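Local coordinates for chromosome partition protein Smc (Pyrococcus yayanosii, PDB 5XEI) that is the ATPase head, with part of the coiled-coil arm, of an SMC protein that probably takes part in chromosome condensation and partitioning, at residues I46-G51 with K56-T61; S136-N141 with I163-G168; T149-I152 with E158-Q161; A170-K175 with E358-N363; F433-Q438 with K468-E473. All coordinates share one frame; numbering follows the deposited sequence.

Interaction 1 (I46-G51 with K56-T61); sequences ILFVLG and KAMRAT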
# COMPACT_ATOMS: atom_id res chain seq x y z
N ILE A 46 3.71 -27.79 18.89
CA ILE A 46 3.93 -26.36 18.77
C ILE A 46 3.45 -25.86 17.41
O ILE A 46 2.80 -24.81 17.31
CB ILE A 46 5.41 -26.03 19.04
CG1 ILE A 46 5.79 -26.50 20.45
CG2 ILE A 46 5.68 -24.56 18.90
CD1 ILE A 46 7.14 -26.00 20.93
N LEU A 47 3.73 -26.63 16.35
CA LEU A 47 3.24 -26.25 15.03
C LEU A 47 1.72 -26.30 14.97
O LEU A 47 1.08 -25.42 14.39
CB LEU A 47 3.87 -27.16 13.97
CG LEU A 47 3.42 -27.19 12.51
CD1 LEU A 47 3.52 -25.83 11.86
CD2 LEU A 47 4.32 -28.15 11.77
N PHE A 48 1.13 -27.32 15.59
CA PHE A 48 -0.32 -27.38 15.67
C PHE A 48 -0.87 -26.12 16.31
O PHE A 48 -1.75 -25.45 15.73
CB PHE A 48 -0.74 -28.63 16.45
CG PHE A 48 -2.23 -28.70 16.71
CD1 PHE A 48 -3.12 -28.91 15.66
CD2 PHE A 48 -2.73 -28.51 17.99
CE1 PHE A 48 -4.49 -28.95 15.89
CE2 PHE A 48 -4.10 -28.54 18.23
CZ PHE A 48 -4.98 -28.77 17.18
N VAL A 49 -0.36 -25.74 17.49
CA VAL A 49 -0.96 -24.61 18.20
C VAL A 49 -0.71 -23.26 17.51
O VAL A 49 -1.48 -22.32 17.74
CB VAL A 49 -0.49 -24.55 19.66
CG1 VAL A 49 0.92 -23.93 19.76
CG2 VAL A 49 -1.53 -23.76 20.49
N LEU A 50 0.32 -23.12 16.68
CA LEU A 50 0.51 -21.89 15.92
C LEU A 50 -0.32 -21.88 14.65
O LEU A 50 0.13 -21.31 13.65
CB LEU A 50 1.98 -21.68 15.57
CG LEU A 50 2.85 -21.67 16.82
CD1 LEU A 50 4.31 -21.36 16.49
CD2 LEU A 50 2.28 -20.70 17.86
N GLY A 51 -1.49 -22.51 14.66
CA GLY A 51 -2.34 -22.51 13.49
C GLY A 51 -1.74 -23.21 12.29
O GLY A 51 -1.94 -22.78 11.15
N LYS A 56 0.90 -32.95 6.65
CA LYS A 56 2.14 -33.73 6.59
C LYS A 56 3.14 -33.28 7.64
O LYS A 56 3.84 -34.11 8.25
CB LYS A 56 2.80 -33.61 5.20
CG LYS A 56 4.29 -33.98 5.24
CD LYS A 56 5.15 -33.30 4.16
CE LYS A 56 6.63 -33.69 4.34
NZ LYS A 56 7.45 -33.59 3.09
N ALA A 57 3.23 -31.96 7.87
CA ALA A 57 4.29 -31.44 8.72
C ALA A 57 4.07 -31.75 10.19
O ALA A 57 5.05 -31.87 10.95
CB ALA A 57 4.45 -29.94 8.50
N MET A 58 2.82 -31.92 10.62
CA MET A 58 2.55 -32.41 11.97
C MET A 58 2.60 -33.94 12.04
O MET A 58 2.28 -34.50 13.10
CB MET A 58 1.21 -31.88 12.47
CG MET A 58 1.29 -30.43 12.95
SD MET A 58 -0.26 -29.48 12.86
CE MET A 58 -0.66 -29.57 11.11
N ARG A 59 3.02 -34.60 10.95
CA ARG A 59 3.25 -36.05 10.86
C ARG A 59 2.05 -36.86 11.34
O ARG A 59 2.19 -37.89 12.00
CB ARG A 59 4.52 -36.49 11.61
CG ARG A 59 5.67 -35.51 11.55
CD ARG A 59 6.82 -35.99 12.45
NE ARG A 59 6.29 -36.71 13.59
CZ ARG A 59 7.00 -36.97 14.68
NH1 ARG A 59 8.25 -36.54 14.75
NH2 ARG A 59 6.48 -37.66 15.70
N ALA A 60 0.86 -36.37 11.03
CA ALA A 60 -0.35 -37.15 11.11
C ALA A 60 -0.79 -37.46 9.69
O ALA A 60 -0.61 -36.62 8.79
CB ALA A 60 -1.45 -36.41 11.88
N THR A 61 -1.32 -38.66 9.47
CA THR A 61 -1.80 -38.99 8.13
C THR A 61 -2.90 -38.01 7.69
O THR A 61 -2.97 -37.63 6.52
CB THR A 61 -2.30 -40.45 8.07
OG1 THR A 61 -3.68 -40.52 8.44
CG2 THR A 61 -1.48 -41.33 9.02
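The backbones of F48 and M58 come nearest to each other, with CA atoms 6.9 Å apart, where the last turn of helix 41-49 faces a type I beta turn running from K56 to R59. This helix follows the P-loop of the ABC-type ATPase head. A Schellman motif ends it, with G51 at positive phi as the C-prime residue.

No hydrogen bond joins the two segments. M58 points toward the helix and is bent at its last torsion. Its SD lies 3.5 Å from F48 CA and 3.7 Å from F48 CB, at the root of the phenylalanine. The contact is also Met-aromatic: SD is 5.3 Å from the centroid of the F48 ring, at the edge and near the ring plane. The ring itself leads away, because F48 CG is anti to the backbone N (chi1 174°), and it packs on L66 and V82. M58 also touches L66, and its carbonyl O is hydrogen-bonded to K13 NZ. With an alanine in place of M58, the F48 ring edge would probably lose its sulfur neighbour and a gap would open beside L47.

The M58 side chain is about 8 Å from that of N41, a predicted ATP-binding residue. L47 completes the contact. Its CG lies 3.9 Å from M58 CG, and its CD2 branch rests on A57 CB at 3.7 Å.

Interaction 2 (S136-N141 with I163-G168); sequences SPEGYN and IDEISG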
# COMPACT_ATOMS: atom_id res chain seq x y z
N SER A 136 7.95 -16.99 14.42
CA SER A 136 8.12 -17.89 13.29
C SER A 136 7.99 -17.19 11.93
O SER A 136 7.00 -17.40 11.22
CB SER A 136 7.14 -19.07 13.42
OG SER A 136 6.84 -19.68 12.17
N PRO A 137 8.97 -16.32 11.55
CA PRO A 137 8.99 -15.76 10.18
C PRO A 137 9.29 -16.80 9.10
O PRO A 137 10.42 -17.32 9.02
CB PRO A 137 10.10 -14.70 10.23
CG PRO A 137 10.37 -14.46 11.71
CD PRO A 137 10.02 -15.75 12.41
N GLU A 138 8.30 -17.11 8.27
CA GLU A 138 8.36 -18.25 7.35
C GLU A 138 8.68 -19.56 8.07
O GLU A 138 9.11 -20.53 7.45
CB GLU A 138 9.38 -18.01 6.23
CG GLU A 138 9.32 -16.59 5.68
CD GLU A 138 8.80 -16.50 4.26
OE1 GLU A 138 8.85 -15.38 3.70
OE2 GLU A 138 8.34 -17.52 3.71
N GLY A 139 8.47 -19.61 9.39
CA GLY A 139 8.86 -20.78 10.15
C GLY A 139 10.34 -21.10 10.12
O GLY A 139 10.70 -22.25 10.40
N TYR A 140 11.21 -20.13 9.81
CA TYR A 140 12.65 -20.41 9.79
C TYR A 140 13.14 -20.89 11.15
O TYR A 140 14.04 -21.74 11.21
CB TYR A 140 13.46 -19.18 9.33
CG TYR A 140 14.03 -18.28 10.45
CD1 TYR A 140 13.30 -17.21 10.95
CD2 TYR A 140 15.31 -18.49 10.97
CE1 TYR A 140 13.81 -16.40 11.95
CE2 TYR A 140 15.83 -17.68 11.97
CZ TYR A 140 15.08 -16.64 12.46
OH TYR A 140 15.58 -15.84 13.45
N ASN A 141 12.56 -20.38 12.24
CA ASN A 141 12.97 -20.75 13.59
C ASN A 141 12.34 -22.06 14.08
O ASN A 141 12.69 -22.52 15.18
CB ASN A 141 12.61 -19.62 14.57
CG ASN A 141 11.13 -19.29 14.54
OD1 ASN A 141 10.52 -19.39 13.49
ND2 ASN A 141 10.55 -18.95 15.69
N ILE A 163 14.51 -12.54 4.09
CA ILE A 163 15.35 -11.37 4.36
C ILE A 163 14.51 -10.09 4.36
O ILE A 163 14.74 -9.20 5.19
CB ILE A 163 16.53 -11.30 3.37
CG1 ILE A 163 17.35 -12.58 3.43
CG2 ILE A 163 17.47 -10.16 3.73
CD1 ILE A 163 17.93 -12.86 4.81
N ASP A 164 13.52 -9.98 3.45
CA ASP A 164 12.63 -8.81 3.47
C ASP A 164 11.98 -8.64 4.83
O ASP A 164 12.05 -7.56 5.44
CB ASP A 164 11.52 -8.90 2.42
CG ASP A 164 12.04 -9.04 0.99
OD1 ASP A 164 13.17 -8.57 0.72
OD2 ASP A 164 11.30 -9.57 0.12
N GLU A 165 11.31 -9.69 5.30
CA GLU A 165 10.76 -9.70 6.65
C GLU A 165 11.78 -9.22 7.69
O GLU A 165 11.53 -8.27 8.44
CB GLU A 165 10.27 -11.11 6.97
CG GLU A 165 9.06 -11.52 6.11
CD GLU A 165 8.42 -12.81 6.58
OE1 GLU A 165 7.95 -13.59 5.72
OE2 GLU A 165 8.41 -13.05 7.80
N ILE A 166 12.96 -9.85 7.73
CA ILE A 166 13.92 -9.55 8.79
C ILE A 166 14.34 -8.08 8.72
O ILE A 166 14.45 -7.39 9.75
CB ILE A 166 15.13 -10.49 8.71
CG1 ILE A 166 14.71 -11.96 8.82
CG2 ILE A 166 16.13 -10.14 9.78
CD1 ILE A 166 13.65 -12.23 9.85
N SER A 167 14.60 -7.59 7.51
CA SER A 167 15.07 -6.22 7.36
C SER A 167 13.99 -5.22 7.74
O SER A 167 14.33 -4.09 8.12
CB SER A 167 15.55 -5.97 5.93
OG SER A 167 14.55 -6.29 4.98
N GLY A 168 12.72 -5.61 7.67
CA GLY A 168 11.65 -4.74 8.10
C GLY A 168 11.27 -3.67 7.10
O GLY A 168 10.79 -2.60 7.51
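P137 and E165 mark the closest approach of the backbones, with CA atoms 7.2 Å apart. The loop 136-141 meets the last turns of helix 156-167 here, and no hydrogen bond crosses between them. The loop leads into edge strand 142-143 of the mixed sheet of the ABC-type ATPase head.

Along the helix, I163 comes first and packs on F365 and I372. D164 follows and forms a salt bridge with R160. E165 is the residue that reaches the loop. Its CG is anti to the carbonyl carbon (chi1 -67°), and the chain runs out extended from there. The two carboxylate oxygens have different neighbours. OE2 lies 3.4 Å from P137 CB. OE1 lies beside E138, 3.3 Å from E138 CG. The carboxylates of E138 and E165 bring like charges close, with their planes 21° apart. They are not hydrogen-bonded, and at 2.60 Å resolution their exact spacing is uncertain.

I166 comes next. Its CD1 approaches P137 CB at 4.3 Å. S167 touches T368. G168 then leaves the helix at positive phi in a Schellman motif, with its N bonded to D164 O and weakly to E165 O.

I166 and Y140 pack on helix 424-440, while I163 and S167 face helix 321-383. E138 and E165 lie on the exposed side. N141 joins the loop to the mixed sheet by pairing with L447 of strand 445-449.

Interaction 3 (T149-I152 with E158-Q161); sequences TKFI and ERRQ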
# COMPACT_ATOMS: atom_id res chain seq x y z
N THR A 149 16.02 -30.47 4.55
CA THR A 149 15.95 -30.87 3.16
C THR A 149 15.03 -29.95 2.36
O THR A 149 15.35 -29.59 1.22
CB THR A 149 15.49 -32.33 3.06
OG1 THR A 149 16.47 -33.17 3.69
CG2 THR A 149 15.30 -32.74 1.59
N LYS A 150 13.91 -29.52 2.95
CA LYS A 150 13.06 -28.55 2.27
C LYS A 150 13.79 -27.24 2.02
O LYS A 150 13.56 -26.58 1.00
CB LYS A 150 11.79 -28.29 3.09
CG LYS A 150 10.91 -29.50 3.22
CD LYS A 150 9.44 -29.19 2.97
CE LYS A 150 8.63 -30.48 2.91
NZ LYS A 150 9.12 -31.50 3.91
N PHE A 151 14.66 -26.85 2.95
CA PHE A 151 15.37 -25.58 2.87
C PHE A 151 16.49 -25.63 1.83
O PHE A 151 16.90 -24.58 1.30
CB PHE A 151 15.92 -25.24 4.26
CG PHE A 151 16.98 -24.17 4.26
CD1 PHE A 151 18.31 -24.51 4.45
CD2 PHE A 151 16.65 -22.84 4.07
CE1 PHE A 151 19.28 -23.53 4.46
CE2 PHE A 151 17.62 -21.86 4.08
CZ PHE A 151 18.94 -22.21 4.27
N ILE A 152 16.99 -26.84 1.54
CA ILE A 152 18.07 -27.05 0.59
C ILE A 152 17.55 -27.05 -0.84
O ILE A 152 18.16 -26.47 -1.74
CB ILE A 152 18.79 -28.36 0.95
CG1 ILE A 152 19.45 -28.25 2.33
CG2 ILE A 152 19.77 -28.78 -0.13
CD1 ILE A 152 20.31 -27.04 2.55
N GLU A 158 12.92 -18.03 -3.59
CA GLU A 158 12.15 -18.33 -2.38
C GLU A 158 12.87 -17.92 -1.09
O GLU A 158 12.23 -17.80 -0.03
CB GLU A 158 11.82 -19.83 -2.35
CG GLU A 158 10.77 -20.30 -3.37
CD GLU A 158 10.55 -21.82 -3.36
OE1 GLU A 158 10.01 -22.36 -4.36
OE2 GLU A 158 10.94 -22.48 -2.37
N ARG A 159 14.18 -17.71 -1.14
CA ARG A 159 14.98 -17.41 0.05
C ARG A 159 14.97 -15.93 0.41
O ARG A 159 14.98 -15.58 1.60
CB ARG A 159 16.41 -17.91 -0.18
CG ARG A 159 17.16 -18.28 1.08
CD ARG A 159 18.39 -19.14 0.76
NE ARG A 159 18.09 -20.57 0.55
CZ ARG A 159 18.23 -21.22 -0.61
NH1 ARG A 159 17.93 -22.51 -0.66
NH2 ARG A 159 18.68 -20.59 -1.70
N ARG A 160 14.92 -15.04 -0.59
CA ARG A 160 14.99 -13.59 -0.34
C ARG A 160 13.90 -13.11 0.60
O ARG A 160 14.17 -12.32 1.52
CB ARG A 160 14.87 -12.83 -1.66
CG ARG A 160 14.88 -11.31 -1.52
CD ARG A 160 14.79 -10.64 -2.87
NE ARG A 160 13.51 -10.89 -3.54
CZ ARG A 160 12.32 -10.60 -3.02
NH1 ARG A 160 12.22 -10.03 -1.82
NH2 ARG A 160 11.21 -10.88 -3.69
N GLN A 161 12.67 -13.56 0.37
CA GLN A 161 11.50 -13.03 1.06
C GLN A 161 11.66 -13.01 2.57
O GLN A 161 11.17 -12.11 3.25
CB GLN A 161 10.27 -13.86 0.70
CG GLN A 161 9.88 -13.74 -0.74
CD GLN A 161 10.94 -14.27 -1.68
OE1 GLN A 161 12.00 -14.72 -1.25
NE2 GLN A 161 10.68 -14.16 -2.99
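F151 and R159 cross at about a right angle, and the ring and guanidinium planes are 84° apart. The arginine therefore does not stack on the phenylalanine. It passes by the ring with NE and bonds with NH1.

NE is 3.8 Å from F151 CE2 and comes at the ring obliquely. CZ is 5.3 Å from the ring centroid, which allows at most a weak cation-pi attraction. The firm link is made to the backbone. R159 NH1 donates to F151 O at 3.0 Å, with an N-H...O angle of 157°. The oxygen lies in the guanidinium plane and accepts almost in line with its own C=O bond. I152 O is at the same edge of the guanidinium but farther off, 4.1 Å from NH1.

The arginine can serve ring and carbonyl together because its chain bends at chi3 (-81°), which turns the guanidinium aside from the aliphatic part. The F151 ring also packs on A430 of helix 424-440. R159 in turn touches F433 of that helix.

The contact joins helix 147-152, which follows the Q-loop of the ABC-type ATPase head, to helix 156-167 across a short turn. NH1 has a second, weak bond to M154 O, and NH2 a weak one to L404 O. A buried positive charge is thus met by several carbonyl oxygens. It sits at the C-terminal end of helix 147-152, where the helix dipole would probably favour it.

Interaction 4 (A170-K175 with E358-N363); sequences AEYDAK and EKEKKN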
# COMPACT_ATOMS: atom_id res chain seq x y z
N ALA A 170 8.77 -3.45 5.37
CA ALA A 170 7.32 -3.27 5.23
C ALA A 170 6.92 -1.83 5.54
O ALA A 170 6.03 -1.28 4.88
CB ALA A 170 6.56 -4.23 6.13
N GLU A 171 7.56 -1.21 6.52
CA GLU A 171 7.15 0.14 6.89
C GLU A 171 7.31 1.10 5.73
O GLU A 171 6.44 1.95 5.48
CB GLU A 171 7.94 0.58 8.11
CG GLU A 171 8.05 -0.56 9.11
CD GLU A 171 8.96 -0.25 10.26
OE1 GLU A 171 10.19 -0.16 10.04
OE2 GLU A 171 8.45 -0.10 11.39
N TYR A 172 8.41 0.96 4.97
CA TYR A 172 8.60 1.76 3.77
C TYR A 172 7.57 1.39 2.71
O TYR A 172 7.12 2.26 1.95
CB TYR A 172 10.02 1.57 3.23
CG TYR A 172 11.07 2.09 4.17
CD1 TYR A 172 11.57 1.29 5.20
CD2 TYR A 172 11.55 3.39 4.06
CE1 TYR A 172 12.53 1.76 6.08
CE2 TYR A 172 12.51 3.88 4.93
CZ TYR A 172 13.00 3.05 5.94
OH TYR A 172 13.94 3.52 6.82
N ASP A 173 7.18 0.12 2.63
CA ASP A 173 6.19 -0.25 1.62
C ASP A 173 4.81 0.32 1.94
O ASP A 173 4.06 0.67 1.02
CB ASP A 173 6.15 -1.76 1.46
CG ASP A 173 7.31 -2.28 0.61
OD1 ASP A 173 7.29 -2.09 -0.64
OD2 ASP A 173 8.25 -2.86 1.18
N ALA A 174 4.47 0.46 3.22
CA ALA A 174 3.23 1.14 3.59
C ALA A 174 3.26 2.61 3.17
O ALA A 174 2.29 3.12 2.61
CB ALA A 174 2.99 1.02 5.09
N LYS A 175 4.36 3.32 3.45
CA LYS A 175 4.46 4.71 2.99
C LYS A 175 4.37 4.79 1.47
O LYS A 175 3.52 5.48 0.92
CB LYS A 175 5.74 5.36 3.49
CG LYS A 175 5.71 5.70 4.97
CD LYS A 175 6.85 6.64 5.33
CE LYS A 175 6.66 7.17 6.75
NZ LYS A 175 7.71 8.16 7.11
N GLU A 358 11.84 4.19 -2.24
CA GLU A 358 12.44 2.97 -2.77
C GLU A 358 13.91 2.88 -2.40
O GLU A 358 14.40 1.82 -2.02
CB GLU A 358 12.29 2.89 -4.29
CG GLU A 358 10.87 2.95 -4.76
CD GLU A 358 10.77 3.31 -6.24
OE1 GLU A 358 11.73 3.93 -6.77
OE2 GLU A 358 9.72 3.00 -6.87
N LYS A 359 14.62 4.01 -2.49
CA LYS A 359 16.04 3.99 -2.19
C LYS A 359 16.30 3.83 -0.69
O LYS A 359 17.22 3.10 -0.31
CB LYS A 359 16.70 5.24 -2.75
CG LYS A 359 16.35 5.46 -4.22
CD LYS A 359 16.69 4.22 -5.09
CE LYS A 359 16.67 4.54 -6.61
NZ LYS A 359 15.52 5.47 -6.97
N GLU A 360 15.49 4.45 0.17
CA GLU A 360 15.57 4.12 1.58
C GLU A 360 15.33 2.63 1.81
O GLU A 360 16.13 1.94 2.45
CB GLU A 360 14.57 4.94 2.37
CG GLU A 360 14.88 6.40 2.42
CD GLU A 360 13.79 7.17 3.13
OE1 GLU A 360 13.67 7.08 4.37
OE2 GLU A 360 13.03 7.85 2.42
N LYS A 361 14.20 2.12 1.29
CA LYS A 361 13.88 0.70 1.39
C LYS A 361 15.06 -0.18 1.00
O LYS A 361 15.47 -1.07 1.75
CB LYS A 361 12.68 0.41 0.49
CG LYS A 361 12.28 -1.04 0.33
CD LYS A 361 11.23 -1.15 -0.78
CE LYS A 361 10.60 -2.55 -0.88
NZ LYS A 361 9.58 -2.66 -1.97
N LYS A 362 15.64 0.08 -0.17
CA LYS A 362 16.74 -0.75 -0.62
C LYS A 362 17.92 -0.67 0.35
O LYS A 362 18.45 -1.71 0.75
CB LYS A 362 17.14 -0.34 -2.03
CG LYS A 362 18.43 -0.95 -2.44
CD LYS A 362 19.06 -0.17 -3.56
CE LYS A 362 18.78 -0.81 -4.89
NZ LYS A 362 20.06 -1.17 -5.58
N ASN A 363 18.31 0.54 0.77
CA ASN A 363 19.39 0.68 1.75
C ASN A 363 19.16 -0.20 2.98
O ASN A 363 20.08 -0.87 3.46
CB ASN A 363 19.53 2.13 2.20
CG ASN A 363 20.01 3.04 1.10
OD1 ASN A 363 20.46 2.58 0.06
ND2 ASN A 363 19.90 4.34 1.32
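K361 reaches across to Y172 and D173, and its aliphatic chain and its charge do different work. CB packs against Y172 CB at 4.0 Å. CG is anti to the backbone N (chi1 173°), and the rest of the chain is fully extended, which carries the tip over to the aspartate. CD begins to near the carboxylate, at 4.0 Å from D173 OD2. CE lies beside both oxygens. NZ ends in a salt bridge to D173 OD1 at 2.7 Å, using the syn lone pair of that oxygen. K361 has a second partner as well, a cation-pi contact with F400.

The Y172 ring stands next to the backbone of the other helix. K361 N is over one face, toward the rim. E360 CB approaches obliquely, 3.5 Å from Y172 CE2. E360 OE1 is at the ring edge and in its plane, with the carboxylate turned 83° from the ring.

The two helix segments run antiparallel at 171°, with their axes 9.4 Å apart. Helices 170-246 and 321-383 pair in this way as the head-proximal part of the intramolecular antiparallel coiled coil of SMC proteins.

Interaction 5 (F433-Q438 with K468-E473); sequences FIFAIQ and KESSRE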
# COMPACT_ATOMS: atom_id res chain seq x y z
N PHE A 433 23.23 -20.28 8.44
CA PHE A 433 22.21 -19.35 7.99
C PHE A 433 21.28 -18.97 9.14
O PHE A 433 21.12 -17.79 9.45
CB PHE A 433 21.40 -19.96 6.86
CG PHE A 433 20.63 -18.95 6.07
CD1 PHE A 433 21.23 -17.76 5.70
CD2 PHE A 433 19.33 -19.19 5.69
CE1 PHE A 433 20.53 -16.82 4.96
CE2 PHE A 433 18.62 -18.25 4.94
CZ PHE A 433 19.22 -17.08 4.58
N ILE A 434 20.67 -19.98 9.78
CA ILE A 434 19.71 -19.72 10.85
C ILE A 434 20.35 -18.85 11.91
O ILE A 434 19.78 -17.83 12.33
CB ILE A 434 19.20 -21.05 11.44
CG1 ILE A 434 18.46 -21.87 10.38
CG2 ILE A 434 18.30 -20.80 12.65
CD1 ILE A 434 17.68 -23.02 10.93
N PHE A 435 21.55 -19.21 12.34
CA PHE A 435 22.19 -18.43 13.38
C PHE A 435 22.57 -17.05 12.92
O PHE A 435 22.56 -16.11 13.73
CB PHE A 435 23.40 -19.18 13.92
CG PHE A 435 23.06 -20.11 15.01
CD1 PHE A 435 22.83 -19.63 16.30
CD2 PHE A 435 22.89 -21.46 14.76
CE1 PHE A 435 22.49 -20.48 17.32
CE2 PHE A 435 22.54 -22.31 15.78
CZ PHE A 435 22.34 -21.82 17.07
N ALA A 436 22.91 -16.89 11.63
CA ALA A 436 23.22 -15.57 11.10
C ALA A 436 22.06 -14.61 11.33
O ALA A 436 22.22 -13.52 11.89
CB ALA A 436 23.56 -15.68 9.61
N ILE A 437 20.85 -15.02 10.91
CA ILE A 437 19.67 -14.21 11.16
C ILE A 437 19.48 -14.00 12.65
O ILE A 437 19.16 -12.90 13.11
CB ILE A 437 18.44 -14.86 10.52
CG1 ILE A 437 18.42 -14.63 9.01
CG2 ILE A 437 17.18 -14.29 11.14
CD1 ILE A 437 19.24 -15.57 8.19
N GLN A 438 19.69 -15.04 13.45
CA GLN A 438 19.36 -14.95 14.86
C GLN A 438 20.22 -13.90 15.56
O GLN A 438 19.77 -13.27 16.51
CB GLN A 438 19.48 -16.33 15.52
CG GLN A 438 20.66 -16.53 16.45
CD GLN A 438 20.45 -15.96 17.84
OE1 GLN A 438 19.33 -15.66 18.23
NE2 GLN A 438 21.54 -15.78 18.58
N LYS A 468 24.30 -22.85 23.12
CA LYS A 468 24.47 -22.37 24.48
C LYS A 468 24.81 -20.88 24.50
O LYS A 468 24.26 -20.13 25.32
CB LYS A 468 25.55 -23.20 25.18
CG LYS A 468 25.84 -22.76 26.60
CD LYS A 468 24.93 -23.45 27.61
CE LYS A 468 25.56 -23.43 29.00
NZ LYS A 468 26.92 -24.06 28.99
N GLU A 469 25.68 -20.41 23.60
CA GLU A 469 26.01 -18.99 23.57
C GLU A 469 24.79 -18.15 23.22
O GLU A 469 24.45 -17.20 23.94
CB GLU A 469 27.18 -18.72 22.62
CG GLU A 469 28.52 -18.48 23.39
CD GLU A 469 29.80 -18.83 22.60
OE1 GLU A 469 29.88 -18.53 21.38
OE2 GLU A 469 30.74 -19.41 23.22
N SER A 470 24.08 -18.52 22.14
CA SER A 470 22.95 -17.72 21.66
C SER A 470 21.79 -17.68 22.64
O SER A 470 20.98 -16.75 22.58
CB SER A 470 22.45 -18.26 20.33
OG SER A 470 23.55 -18.62 19.53
N SER A 471 21.69 -18.67 23.54
CA SER A 471 20.54 -18.70 24.44
C SER A 471 20.53 -17.54 25.41
O SER A 471 19.51 -17.28 26.06
CB SER A 471 20.45 -20.05 25.19
OG SER A 471 21.64 -20.38 25.87
N ARG A 472 21.64 -16.79 25.49
CA ARG A 472 21.67 -15.59 26.30
C ARG A 472 20.69 -14.54 25.80
O ARG A 472 20.35 -13.62 26.55
CB ARG A 472 23.09 -15.02 26.33
CG ARG A 472 23.33 -14.03 27.46
CD ARG A 472 23.59 -12.61 26.94
NE ARG A 472 25.01 -12.32 26.73
CZ ARG A 472 25.48 -11.11 26.46
NH1 ARG A 472 24.64 -10.09 26.38
NH2 ARG A 472 26.78 -10.91 26.28
N GLU A 473 20.20 -14.65 24.56
CA GLU A 473 19.22 -13.71 24.04
C GLU A 473 18.00 -14.38 23.41
O GLU A 473 17.02 -13.68 23.13
CB GLU A 473 19.86 -12.77 23.00
CG GLU A 473 20.20 -13.48 21.68
CD GLU A 473 21.71 -13.54 21.41
OE1 GLU A 473 22.11 -13.65 20.22
OE2 GLU A 473 22.48 -13.46 22.40
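S470 OG is hydrogen-bonded to both L466 O and R439 NH2, and the edge of the F435 ring comes up beside it. F435 CE1 is 3.1 Å from S470 OG, which lies near the ring plane. The site joins helix 424-440 to the C-terminal part of helix 457-470 in the ABC-type ATPase head. Helix 424-440 begins at the ABC signature motif.

Q438 makes the direct polar bond between the segments. Its NE2 donates to E473 OE1 at 2.7 Å. The bond is bent, with an N-H...O angle of 130°. Amide and carboxylate are close to parallel, but they are not coplanar. NE2 meets OE1 from above the carboxylate plane, 46° out of it. NE2 is also 3.2 Å from S470 CB. On the other side of the amide group, Q438 OE1 is hydrogen-bonded to S474 OG, so both polar atoms of this buried side chain have partners. With a leucine in place of Q438, E473 OE1 and S474 OG would probably each lose a hydrogen-bond partner here.

The F435 ring also packs on L466 and I467 and on L379 of helix 321-383. S470 also touches F476, where strand 475-480 starts the return into the mixed sheet. E473 CG sits between the backbone N and the carbonyl carbon (chi1 71°), and the chain bends again at chi2, which brings OE1 to Q438 NE2. The backbone here is held by two bonds, R472 N to E469 O at 3.2 Å and E473 N to S470 O at 3.0 Å.

Four of the contacts belong to the ATPase head, and interaction 4 lies where the coiled-coil arm leaves it. Interaction 1 is nearest the predicted ATP site. Interactions 2 and 3 share helix 156-167, and interaction 3 is nested in the loop that interaction 2 closes; their centres are 12 Å apart. Helix 424-440 connects both to interaction 5: F151 CZ lies 3.4 Å from F433 CD2, and I166 CG1 lies 4.1 Å from I437 CG2. Helix 156-167 is followed, after a break at G168, by helix 170-246, so interactions 2 and 4 adjoin in sequence, with centres 16 Å apart. Interaction 4 is 34 Å from interaction 1, centre to centre.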